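Local coordinates for protein annexin (Schistosoma mansoni, PDB 4MDU) that binds acidic phospholipid membranes in a calcium-dependent manner, aggregates liposomes when calcium is present, and takes part in host-parasite interaction and worm reproduction, at residues B[9-14]-B[67-72]; B[15-20]-B[140-145]; B[134-139]-B[284-289]; B[288-293]-B[321-326]. All blocks are in the same frame, centred on the assembly; numbering follows the deposited sequence.

Contact 1 of 4, residues B[9-14]-B[67-72]; sequences FGITRS and TNYERQ
The carbonyl O of Gly-10, a residue whose C atom packs obliquely against CD1 of Tyr-69, accepts a 2.7 Å bond from water 1. That water in turn accepts a hydrogen bond from Asn-68 ND2, 3.0 Å away. Water 2 repeats the bridge one residue on: it donates to Ile-11 O and accepts from Tyr-69 N. This N belongs to the first turn of helix 68-82, where no earlier helical carbonyl serves it, and the water fills that role. Here the irregular N-terminal segment of the annexin passes the start of a repeat 1 helix. The helix opens with a capping box, in which Thr-67 OG1 receives Glu-70 N almost straight (176°) while Glu-70 OE1 accepts from Thr-67 N. The side chains meet through apolar atoms. Tyr-69 has CG anti to its backbone N (chi1 -176°), which swings the ring toward Ile-11 so that the two side chains run alongside one another in the same direction. Ile-11 CG1 sits 3.9 Å from the ring centroid, 13° off the normal, a CH-pi contact over the middle of one face. At the base of the ring, Tyr-69 CB comes within 3.3 Å of Ile-11 O.

Contact 2 of 4, residues B[15-20]-B[140-145]; sequences LIHSFD and NDEMKA
Glu-142 reaches His-17 from helix 140-156 with a chain that can be followed atom by atom. CB leaves the helix with CG anti to the carbonyl carbon (chi1 -62°), and this part of the side chain rests against Phe-9. Beyond CG the chain is extended and carries the carboxylate to the imidazole from the opposite direction. CD comes to the edge of the ring, 3.5 Å from His-17 NE2. OE1 accepts the NE2 proton at 2.7 Å with an N-H...O angle of 167°; it uses its syn lone pair, and ring and carboxylate lie only 12° from coplanar. The same oxygen accepts from the backbone N of Trp-139, the N-cap of this helix. OE2 lies 3.6 Å from His-17 CD2 and is taken up by Arg-13 NE and Ser-14 N. On the imidazole, Ile-16 CG2 covers one face at 3.9 Å above the plane. The repeat 2 helix is thereby tied to the N-terminal segment, which takes a short 3-10 turn beginning at Leu-15. Four donors on a buried carboxylate, one of them an arginine, are consistent with an ionised glutamate, and the hydrogen bond would favour a proton on NE2 of the histidine.

Contact 3 of 4, residues B[134-139]-B[284-289]; sequences IFTTLW and LRYAID
Thr-136 and Tyr-286 run antiparallel alongside one another, whereas Thr-137 meets the same tyrosine at about a right angle. The tyrosine is launched from helix 274-288 with CG anti to the backbone N (chi1 -172°), and this carries its ring to the end of helix 128-136. Thr-136 CG2 rests 3.8 Å from CB of Tyr-286 and 3.9 Å from its CG, packing on the root of the ring. The carbonyl O of Thr-136 stands over the centre of the ring, 4.2 Å above the plane. On the opposite face lies the guanidinium of Arg-290, in a cation-pi contact. Farther out, Thr-137 CG2 approaches CE2 obliquely at 4.0 Å.

Both threonine hydroxyls turn back to carbonyls of helix 128-136. Thr-136 OG1 bonds to Ile-132 O, and Thr-137 OG1 donates to Ile-134 O at 2.7 Å. Ile-134 O also takes Thr-137 N, so two donors grip it as the helix ends. At the far end of the ring, Tyr-286 OH is hydrogen-bonded to Arg-319 NH1. Water 3 donates a hydrogen bond to Thr-137 O and lies 2.5 Å from Tyr-286 OH.

The contact joins the end of helix 128-136 in repeat 2 to helix 274-288, near the junction of repeats 3 and 4. It is buried, and the side chain of Thr-136 is about 11 Å from those of Asp-128 and Asp-275, which bind calcium in the calcium-loaded protein. Trp-297 of helix 290-301 packs on both threonines, helix 109-122 backs Ile-134 and Leu-138, and helix 246-260 lies against Leu-284 and Ala-287.

Contact 4 of 4, residues B[288-293]-B[321-326]; sequences IDRPSL and EIDLQD
Arg-290 and Asp-323 form a buried salt bridge inside annexin repeat 4, joining the start of its first helix, 290-301, to the N-cap of its third, 324-335. Of the ionic contacts, the central one runs from Arg-290 NH1 to Asp-323 OD2, 2.8 Å long with an angle of 168°. It is single-pronged. The oxygen lies almost in the guanidinium plane, but it is met on its anti side, out of the carboxylate plane, and the two flat groups are turned 67° against each other. Asp-323 has CG between its backbone N and carbonyl carbon (chi1 46°), which directs OD2 across the arginine at about a right angle. The arginine chain is bent at chi3, and this turns the guanidinium so that NH1 reaches OD2. OD2 also forms a salt bridge with Arg-319 NH1; two positive partners on a buried oxygen would probably hold the aspartate ionised.

Two backbone carbonyls also take hydrogen bonds from the guanidinium: His-17 O from NH1, which therefore serves two acceptors, and Tyr-286 O from NE. The arginine thus ties the N-terminal segment and the preceding helix to this repeat.

Apolar and van der Waals contacts complete the junction. Pro-291, in the first turn of helix 290-301, lays CB 3.6 Å from the backbone O of Asp-326, and its CG is 4.2 Å from Asp-326 CB. The carboxylate of that aspartate leads away to a salt bridge with Arg-27. Ile-322 CG2 abuts the guanidinium edge, 4.1 Å from Arg-290 NH1.

The four contacts form a connected network around the N-terminal segment, which threads past repeats 1, 2 and 4. Contact 1 meets contact 2 at the carboxylate of Glu-142, whose OE2 is 2.9 Å from Arg-13 NE and 2.8 Å from Ser-14 N. Contact 2 meets contact 3 where His-17 ND1 lies 2.7 Å from Tyr-286 OH, and it meets contact 4 where His-17 O is 3.0 Å from Arg-290 NH1. Contacts 3 and 4 share Ile-288 and Asp-289, with centres about 10 Å apart. Contact 1 reaches contact 4 through Asn-68 N, 2.7 Å from Glu-321 OE1. Contacts 1, 2 and 4 lie away from the calcium sites.

Contact 1 of 4, residues B[9-14]-B[67-72]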
# COMPACT_ATOMS: atom_id res chain seq x y z
N PHE B 9 15.22 -14.32 -22.54
CA PHE B 9 13.85 -14.81 -22.45
C PHE B 9 13.52 -15.81 -23.56
O PHE B 9 12.58 -16.59 -23.45
CB PHE B 9 12.85 -13.65 -22.49
CG PHE B 9 12.44 -13.16 -21.12
CD1 PHE B 9 13.16 -13.54 -19.99
CD2 PHE B 9 11.33 -12.34 -20.96
CE1 PHE B 9 12.80 -13.09 -18.74
CE2 PHE B 9 10.96 -11.90 -19.70
CZ PHE B 9 11.70 -12.28 -18.59
N GLY B 10 14.29 -15.77 -24.65
CA GLY B 10 13.96 -16.57 -25.82
C GLY B 10 12.88 -15.92 -26.68
O GLY B 10 12.34 -14.87 -26.33
N ILE B 11 12.57 -16.55 -27.81
CA ILE B 11 11.69 -15.97 -28.82
C ILE B 11 10.42 -15.38 -28.24
O ILE B 11 9.89 -14.39 -28.76
CB ILE B 11 11.31 -16.98 -29.92
CG1 ILE B 11 12.56 -17.44 -30.69
CG2 ILE B 11 10.33 -16.35 -30.89
CD1 ILE B 11 13.38 -18.48 -29.97
N THR B 12 9.92 -15.97 -27.16
CA THR B 12 8.70 -15.47 -26.54
C THR B 12 8.76 -15.46 -25.01
O THR B 12 9.66 -16.03 -24.40
CB THR B 12 7.47 -16.30 -26.94
OG1 THR B 12 7.57 -17.61 -26.36
CG2 THR B 12 7.37 -16.41 -28.45
N ARG B 13 7.77 -14.80 -24.41
CA ARG B 13 7.49 -14.99 -23.00
C ARG B 13 7.01 -16.42 -22.89
O ARG B 13 6.56 -17.01 -23.87
CB ARG B 13 6.39 -14.03 -22.55
CG ARG B 13 6.78 -12.55 -22.59
CD ARG B 13 7.83 -12.24 -21.55
NE ARG B 13 7.44 -12.75 -20.23
CZ ARG B 13 7.03 -11.99 -19.22
NH1 ARG B 13 6.94 -10.66 -19.37
NH2 ARG B 13 6.71 -12.55 -18.06
N SER B 14 7.07 -16.98 -21.69
CA SER B 14 6.74 -18.38 -21.53
C SER B 14 5.28 -18.65 -21.88
O SER B 14 4.41 -17.86 -21.51
CB SER B 14 7.04 -18.82 -20.10
OG SER B 14 6.03 -19.73 -19.67
N THR B 67 8.28 -7.51 -31.11
CA THR B 67 8.41 -8.15 -29.82
C THR B 67 9.81 -7.91 -29.30
O THR B 67 10.70 -7.49 -30.05
CB THR B 67 8.23 -9.65 -29.92
OG1 THR B 67 9.36 -10.19 -30.61
CG2 THR B 67 6.97 -10.01 -30.67
N ASN B 68 10.01 -8.18 -28.01
CA ASN B 68 11.33 -8.10 -27.40
C ASN B 68 12.38 -8.91 -28.18
O ASN B 68 13.46 -8.41 -28.49
CB ASN B 68 11.27 -8.56 -25.95
CG ASN B 68 12.64 -8.62 -25.30
OD1 ASN B 68 13.21 -7.59 -24.95
ND2 ASN B 68 13.16 -9.83 -25.11
N TYR B 69 12.06 -10.15 -28.51
CA TYR B 69 12.96 -10.95 -29.33
C TYR B 69 13.36 -10.25 -30.64
O TYR B 69 14.55 -10.15 -30.97
CB TYR B 69 12.39 -12.35 -29.61
CG TYR B 69 13.38 -13.20 -30.38
CD1 TYR B 69 14.34 -13.96 -29.72
CD2 TYR B 69 13.38 -13.22 -31.77
CE1 TYR B 69 15.26 -14.72 -30.41
CE2 TYR B 69 14.29 -13.97 -32.48
CZ TYR B 69 15.23 -14.72 -31.80
OH TYR B 69 16.13 -15.48 -32.51
N GLU B 70 12.39 -9.74 -31.38
CA GLU B 70 12.72 -9.02 -32.60
C GLU B 70 13.57 -7.76 -32.33
O GLU B 70 14.52 -7.48 -33.06
CB GLU B 70 11.47 -8.69 -33.39
CG GLU B 70 10.73 -9.93 -33.86
CD GLU B 70 9.30 -9.63 -34.30
OE1 GLU B 70 8.73 -8.60 -33.89
OE2 GLU B 70 8.74 -10.44 -35.06
N ARG B 71 13.24 -7.02 -31.28
CA ARG B 71 13.97 -5.79 -30.99
C ARG B 71 15.44 -6.14 -30.77
O ARG B 71 16.34 -5.55 -31.37
CB ARG B 71 13.38 -5.03 -29.80
CG ARG B 71 11.94 -4.52 -30.05
CD ARG B 71 11.47 -3.49 -29.02
NE ARG B 71 11.37 -4.05 -27.67
CZ ARG B 71 10.27 -4.62 -27.18
NH1 ARG B 71 9.17 -4.72 -27.92
NH2 ARG B 71 10.27 -5.10 -25.94
N GLN B 72 15.68 -7.13 -29.93
CA GLN B 72 17.03 -7.62 -29.67
C GLN B 72 17.68 -8.14 -30.95
O GLN B 72 18.86 -7.87 -31.21
CB GLN B 72 17.01 -8.68 -28.58
CG GLN B 72 16.51 -8.12 -27.26
CD GLN B 72 17.32 -6.92 -26.80
OE1 GLN B 72 18.50 -7.05 -26.50
NE2 GLN B 72 16.70 -5.75 -26.77
O HOH W 1 11.56 -12.32 -25.77
O HOH W 2 9.66 -11.65 -27.37

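Contact 2 of 4, residues B[15-20]-B[140-145]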
# COMPACT_ATOMS: atom_id res chain seq x y z
N LEU B 15 5.00 -19.77 -22.55
CA LEU B 15 3.63 -20.10 -22.97
C LEU B 15 2.67 -20.28 -21.80
O LEU B 15 1.45 -20.27 -21.97
CB LEU B 15 3.61 -21.36 -23.84
CG LEU B 15 3.08 -21.14 -25.25
CD1 LEU B 15 4.09 -20.29 -26.02
CD2 LEU B 15 2.85 -22.47 -25.94
N ILE B 16 3.22 -20.46 -20.61
CA ILE B 16 2.38 -20.61 -19.45
C ILE B 16 1.46 -19.39 -19.22
O ILE B 16 0.40 -19.51 -18.60
CB ILE B 16 3.22 -20.89 -18.21
CG1 ILE B 16 2.37 -21.57 -17.14
CG2 ILE B 16 3.85 -19.60 -17.69
CD1 ILE B 16 3.16 -22.52 -16.27
N HIS B 17 1.86 -18.22 -19.74
CA HIS B 17 1.02 -17.00 -19.66
C HIS B 17 -0.00 -16.87 -20.79
O HIS B 17 -0.81 -15.95 -20.80
CB HIS B 17 1.88 -15.72 -19.69
CG HIS B 17 2.99 -15.70 -18.69
ND1 HIS B 17 2.77 -15.49 -17.34
CD2 HIS B 17 4.33 -15.84 -18.84
CE1 HIS B 17 3.93 -15.50 -16.71
NE2 HIS B 17 4.89 -15.72 -17.59
N SER B 18 0.04 -17.80 -21.73
CA SER B 18 -0.56 -17.59 -23.04
C SER B 18 -2.04 -17.92 -23.14
O SER B 18 -2.70 -17.47 -24.08
CB SER B 18 0.20 -18.39 -24.09
OG SER B 18 1.29 -17.65 -24.58
N PHE B 19 -2.56 -18.69 -22.21
CA PHE B 19 -3.96 -19.10 -22.30
C PHE B 19 -4.75 -18.66 -21.07
O PHE B 19 -4.23 -18.68 -19.95
CB PHE B 19 -4.04 -20.62 -22.44
CG PHE B 19 -3.28 -21.15 -23.61
CD1 PHE B 19 -3.88 -21.26 -24.86
CD2 PHE B 19 -1.96 -21.54 -23.48
CE1 PHE B 19 -3.18 -21.76 -25.95
CE2 PHE B 19 -1.25 -22.03 -24.57
CZ PHE B 19 -1.87 -22.14 -25.80
N ASP B 20 -5.99 -18.24 -21.29
CA ASP B 20 -6.86 -17.87 -20.19
C ASP B 20 -7.27 -19.11 -19.39
O ASP B 20 -6.91 -20.23 -19.76
CB ASP B 20 -8.09 -17.09 -20.69
CG ASP B 20 -9.06 -17.95 -21.48
OD1 ASP B 20 -9.85 -17.37 -22.25
OD2 ASP B 20 -9.04 -19.18 -21.35
N ASN B 140 9.06 -19.49 -13.66
CA ASN B 140 10.36 -19.95 -13.18
C ASN B 140 11.57 -19.52 -14.01
O ASN B 140 12.53 -18.94 -13.48
CB ASN B 140 10.34 -21.47 -12.97
CG ASN B 140 9.43 -21.89 -11.84
OD1 ASN B 140 9.14 -21.09 -10.93
ND2 ASN B 140 8.95 -23.13 -11.87
N ASP B 141 11.55 -19.84 -15.30
CA ASP B 141 12.66 -19.54 -16.18
C ASP B 141 12.86 -18.03 -16.40
O ASP B 141 13.99 -17.56 -16.51
CB ASP B 141 12.46 -20.25 -17.51
CG ASP B 141 12.64 -21.75 -17.38
OD1 ASP B 141 13.44 -22.15 -16.52
OD2 ASP B 141 12.00 -22.52 -18.11
N GLU B 142 11.76 -17.30 -16.45
CA GLU B 142 11.82 -15.85 -16.61
C GLU B 142 12.46 -15.25 -15.38
O GLU B 142 13.32 -14.38 -15.48
CB GLU B 142 10.41 -15.30 -16.84
CG GLU B 142 9.82 -15.88 -18.13
CD GLU B 142 8.33 -15.65 -18.29
OE1 GLU B 142 7.61 -15.62 -17.27
OE2 GLU B 142 7.87 -15.51 -19.45
N MET B 143 12.05 -15.75 -14.22
CA MET B 143 12.53 -15.25 -12.94
C MET B 143 14.04 -15.41 -12.84
O MET B 143 14.74 -14.49 -12.38
CB MET B 143 11.82 -15.98 -11.79
CG MET B 143 12.23 -15.52 -10.41
SD MET B 143 11.53 -13.92 -9.95
CE MET B 143 12.93 -13.21 -9.13
N LYS B 144 14.54 -16.58 -13.27
CA LYS B 144 15.97 -16.88 -13.24
C LYS B 144 16.72 -15.97 -14.20
O LYS B 144 17.82 -15.50 -13.90
CB LYS B 144 16.26 -18.36 -13.57
CG LYS B 144 15.70 -19.35 -12.55
CD LYS B 144 15.90 -20.80 -12.99
CE LYS B 144 15.23 -21.79 -12.05
NZ LYS B 144 15.59 -23.22 -12.37
N ALA B 145 16.13 -15.74 -15.37
CA ALA B 145 16.72 -14.78 -16.31
C ALA B 145 16.78 -13.37 -15.71
O ALA B 145 17.74 -12.63 -15.94
CB ALA B 145 15.96 -14.76 -17.63

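Contact 3 of 4, residues B[134-139]-B[284-289]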
# COMPACT_ATOMS: atom_id res chain seq x y z
N ILE B 134 5.91 -6.93 -10.63
CA ILE B 134 6.87 -7.64 -11.46
C ILE B 134 6.94 -9.15 -11.14
O ILE B 134 6.77 -9.98 -12.04
CB ILE B 134 8.27 -6.99 -11.34
CG1 ILE B 134 8.25 -5.61 -12.01
CG2 ILE B 134 9.32 -7.89 -11.98
CD1 ILE B 134 9.60 -4.93 -12.03
N PHE B 135 7.17 -9.50 -9.88
CA PHE B 135 7.33 -10.92 -9.53
C PHE B 135 6.10 -11.74 -9.87
O PHE B 135 6.21 -12.87 -10.36
CB PHE B 135 7.68 -11.08 -8.06
CG PHE B 135 9.05 -10.62 -7.72
CD1 PHE B 135 10.07 -10.72 -8.66
CD2 PHE B 135 9.34 -10.06 -6.49
CE1 PHE B 135 11.36 -10.28 -8.36
CE2 PHE B 135 10.63 -9.62 -6.18
CZ PHE B 135 11.63 -9.73 -7.12
N THR B 136 4.92 -11.18 -9.60
CA THR B 136 3.67 -11.83 -9.98
C THR B 136 3.71 -12.33 -11.42
O THR B 136 3.21 -13.42 -11.71
CB THR B 136 2.48 -10.88 -9.80
OG1 THR B 136 2.20 -10.74 -8.40
CG2 THR B 136 1.26 -11.42 -10.48
N THR B 137 4.32 -11.55 -12.31
CA THR B 137 4.25 -11.84 -13.74
C THR B 137 5.38 -12.71 -14.29
O THR B 137 5.47 -12.92 -15.50
CB THR B 137 4.21 -10.54 -14.57
OG1 THR B 137 5.48 -9.88 -14.46
CG2 THR B 137 3.12 -9.62 -14.05
N LEU B 138 6.25 -13.23 -13.43
CA LEU B 138 7.36 -14.04 -13.92
C LEU B 138 7.22 -15.50 -13.53
O LEU B 138 7.08 -15.82 -12.34
CB LEU B 138 8.70 -13.50 -13.40
CG LEU B 138 9.07 -12.08 -13.83
CD1 LEU B 138 10.26 -11.57 -13.03
CD2 LEU B 138 9.34 -12.01 -15.33
N TRP B 139 7.29 -16.38 -14.51
CA TRP B 139 7.38 -17.80 -14.17
C TRP B 139 8.85 -18.22 -13.98
O TRP B 139 9.77 -17.40 -14.12
CB TRP B 139 6.63 -18.69 -15.15
CG TRP B 139 5.92 -19.79 -14.42
CD1 TRP B 139 6.27 -21.12 -14.37
CD2 TRP B 139 4.76 -19.65 -13.58
NE1 TRP B 139 5.39 -21.81 -13.58
CE2 TRP B 139 4.46 -20.93 -13.07
CE3 TRP B 139 3.93 -18.58 -13.22
CZ2 TRP B 139 3.37 -21.17 -12.23
CZ3 TRP B 139 2.85 -18.81 -12.38
CH2 TRP B 139 2.58 -20.10 -11.90
N LEU B 284 -3.39 -14.62 -7.33
CA LEU B 284 -4.64 -15.33 -7.61
C LEU B 284 -5.34 -14.72 -8.81
O LEU B 284 -5.80 -15.44 -9.72
CB LEU B 284 -5.58 -15.29 -6.39
CG LEU B 284 -6.91 -16.04 -6.55
CD1 LEU B 284 -6.69 -17.46 -7.06
CD2 LEU B 284 -7.69 -16.03 -5.23
N ARG B 285 -5.39 -13.39 -8.83
CA ARG B 285 -6.10 -12.68 -9.89
C ARG B 285 -5.32 -12.77 -11.19
O ARG B 285 -5.91 -12.75 -12.27
CB ARG B 285 -6.38 -11.23 -9.48
CG ARG B 285 -7.38 -11.09 -8.33
CD ARG B 285 -7.80 -9.61 -8.09
NE ARG B 285 -8.59 -9.08 -9.21
CZ ARG B 285 -8.79 -7.79 -9.47
NH1 ARG B 285 -8.27 -6.84 -8.70
NH2 ARG B 285 -9.52 -7.46 -10.52
N TYR B 286 -4.00 -12.89 -11.09
CA TYR B 286 -3.20 -13.11 -12.30
C TYR B 286 -3.69 -14.38 -12.99
O TYR B 286 -3.66 -14.50 -14.23
CB TYR B 286 -1.71 -13.24 -11.96
CG TYR B 286 -0.87 -13.29 -13.21
CD1 TYR B 286 -0.37 -14.48 -13.71
CD2 TYR B 286 -0.61 -12.13 -13.91
CE1 TYR B 286 0.39 -14.51 -14.88
CE2 TYR B 286 0.15 -12.14 -15.07
CZ TYR B 286 0.64 -13.31 -15.56
OH TYR B 286 1.39 -13.27 -16.72
N ALA B 287 -4.12 -15.33 -12.18
CA ALA B 287 -4.65 -16.57 -12.70
C ALA B 287 -6.11 -16.43 -13.12
O ALA B 287 -6.45 -16.74 -14.25
CB ALA B 287 -4.48 -17.69 -11.69
N ILE B 288 -6.98 -15.96 -12.22
CA ILE B 288 -8.42 -16.10 -12.46
C ILE B 288 -9.15 -14.83 -12.93
O ILE B 288 -10.34 -14.88 -13.27
CB ILE B 288 -9.15 -16.65 -11.22
CG1 ILE B 288 -9.20 -15.57 -10.13
CG2 ILE B 288 -8.45 -17.90 -10.70
CD1 ILE B 288 -10.21 -15.87 -9.02
N ASP B 289 -8.46 -13.71 -12.99
CA ASP B 289 -9.11 -12.45 -13.33
C ASP B 289 -8.10 -11.46 -13.92
O ASP B 289 -8.11 -10.28 -13.60
CB ASP B 289 -9.78 -11.87 -12.08
CG ASP B 289 -10.71 -10.68 -12.38
OD1 ASP B 289 -11.22 -10.57 -13.52
OD2 ASP B 289 -10.94 -9.86 -11.46
O HOH W 3 3.61 -12.52 -17.59

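Contact 4 of 4, residues B[288-293]-B[321-326]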
# COMPACT_ATOMS: atom_id res chain seq x y z
N ILE B 288 -6.98 -15.96 -12.22
CA ILE B 288 -8.42 -16.10 -12.46
C ILE B 288 -9.15 -14.83 -12.93
O ILE B 288 -10.34 -14.88 -13.27
CB ILE B 288 -9.15 -16.65 -11.22
CG1 ILE B 288 -9.20 -15.57 -10.13
CG2 ILE B 288 -8.45 -17.90 -10.70
CD1 ILE B 288 -10.21 -15.87 -9.02
N ASP B 289 -8.46 -13.71 -12.99
CA ASP B 289 -9.11 -12.45 -13.33
C ASP B 289 -8.10 -11.46 -13.92
O ASP B 289 -8.11 -10.28 -13.60
CB ASP B 289 -9.78 -11.87 -12.08
CG ASP B 289 -10.71 -10.68 -12.38
OD1 ASP B 289 -11.22 -10.57 -13.52
OD2 ASP B 289 -10.94 -9.86 -11.46
N ARG B 290 -7.24 -11.97 -14.80
CA ARG B 290 -6.06 -11.22 -15.21
C ARG B 290 -6.35 -9.92 -15.95
O ARG B 290 -5.77 -8.88 -15.62
CB ARG B 290 -5.09 -12.07 -16.02
CG ARG B 290 -3.68 -11.45 -16.05
CD ARG B 290 -2.81 -12.04 -17.12
NE ARG B 290 -2.62 -13.46 -16.89
CZ ARG B 290 -2.03 -14.27 -17.76
NH1 ARG B 290 -1.58 -13.79 -18.92
NH2 ARG B 290 -1.90 -15.56 -17.47
N PRO B 291 -7.22 -9.96 -16.98
CA PRO B 291 -7.45 -8.70 -17.70
C PRO B 291 -7.87 -7.56 -16.78
O PRO B 291 -7.34 -6.45 -16.94
CB PRO B 291 -8.57 -9.06 -18.68
CG PRO B 291 -8.27 -10.52 -19.01
CD PRO B 291 -7.85 -11.11 -17.67
N SER B 292 -8.77 -7.82 -15.84
CA SER B 292 -9.22 -6.79 -14.92
C SER B 292 -8.10 -6.34 -14.00
O SER B 292 -7.93 -5.15 -13.77
CB SER B 292 -10.39 -7.28 -14.06
OG SER B 292 -11.50 -7.58 -14.87
N LEU B 293 -7.37 -7.31 -13.45
CA LEU B 293 -6.25 -7.04 -12.54
C LEU B 293 -5.23 -6.08 -13.14
O LEU B 293 -4.82 -5.13 -12.50
CB LEU B 293 -5.51 -8.33 -12.15
CG LEU B 293 -4.16 -8.07 -11.44
CD1 LEU B 293 -4.35 -7.61 -10.01
CD2 LEU B 293 -3.29 -9.32 -11.46
N GLU B 321 3.05 -8.07 -25.83
CA GLU B 321 3.27 -9.30 -26.56
C GLU B 321 2.61 -10.49 -25.87
O GLU B 321 2.81 -11.62 -26.28
CB GLU B 321 4.76 -9.55 -26.86
CG GLU B 321 5.70 -9.54 -25.67
CD GLU B 321 7.17 -9.70 -26.09
OE1 GLU B 321 7.80 -8.68 -26.47
OE2 GLU B 321 7.69 -10.84 -26.05
N ILE B 322 1.80 -10.23 -24.85
CA ILE B 322 1.10 -11.33 -24.18
C ILE B 322 -0.42 -11.21 -24.24
O ILE B 322 -1.09 -12.00 -24.90
CB ILE B 322 1.54 -11.49 -22.71
CG1 ILE B 322 3.07 -11.64 -22.64
CG2 ILE B 322 0.86 -12.73 -22.08
CD1 ILE B 322 3.62 -11.51 -21.24
N ASP B 323 -0.97 -10.21 -23.56
CA ASP B 323 -2.41 -10.19 -23.39
C ASP B 323 -2.98 -8.77 -23.36
O ASP B 323 -4.09 -8.55 -22.88
CB ASP B 323 -2.76 -10.91 -22.09
CG ASP B 323 -1.88 -10.48 -20.94
OD1 ASP B 323 -1.14 -9.47 -21.11
OD2 ASP B 323 -1.91 -11.14 -19.88
N LEU B 324 -2.22 -7.80 -23.86
CA LEU B 324 -2.63 -6.41 -23.74
C LEU B 324 -4.02 -6.10 -24.37
O LEU B 324 -4.81 -5.40 -23.77
CB LEU B 324 -1.53 -5.46 -24.27
CG LEU B 324 -1.92 -3.98 -24.20
CD1 LEU B 324 -2.28 -3.56 -22.77
CD2 LEU B 324 -0.79 -3.11 -24.74
N GLN B 325 -4.33 -6.66 -25.53
CA GLN B 325 -5.65 -6.44 -26.11
C GLN B 325 -6.78 -6.84 -25.16
O GLN B 325 -7.78 -6.12 -25.03
CB GLN B 325 -5.82 -7.17 -27.44
CG GLN B 325 -7.12 -6.82 -28.15
CD GLN B 325 -7.16 -5.36 -28.60
OE1 GLN B 325 -8.12 -4.64 -28.33
NE2 GLN B 325 -6.10 -4.93 -29.29
N ASP B 326 -6.64 -7.96 -24.47
CA ASP B 326 -7.66 -8.40 -23.55
C ASP B 326 -7.73 -7.46 -22.36
O ASP B 326 -8.80 -7.23 -21.79
CB ASP B 326 -7.41 -9.85 -23.09
CG ASP B 326 -7.65 -10.84 -24.21
OD1 ASP B 326 -6.81 -11.74 -24.41
OD2 ASP B 326 -8.67 -10.71 -24.91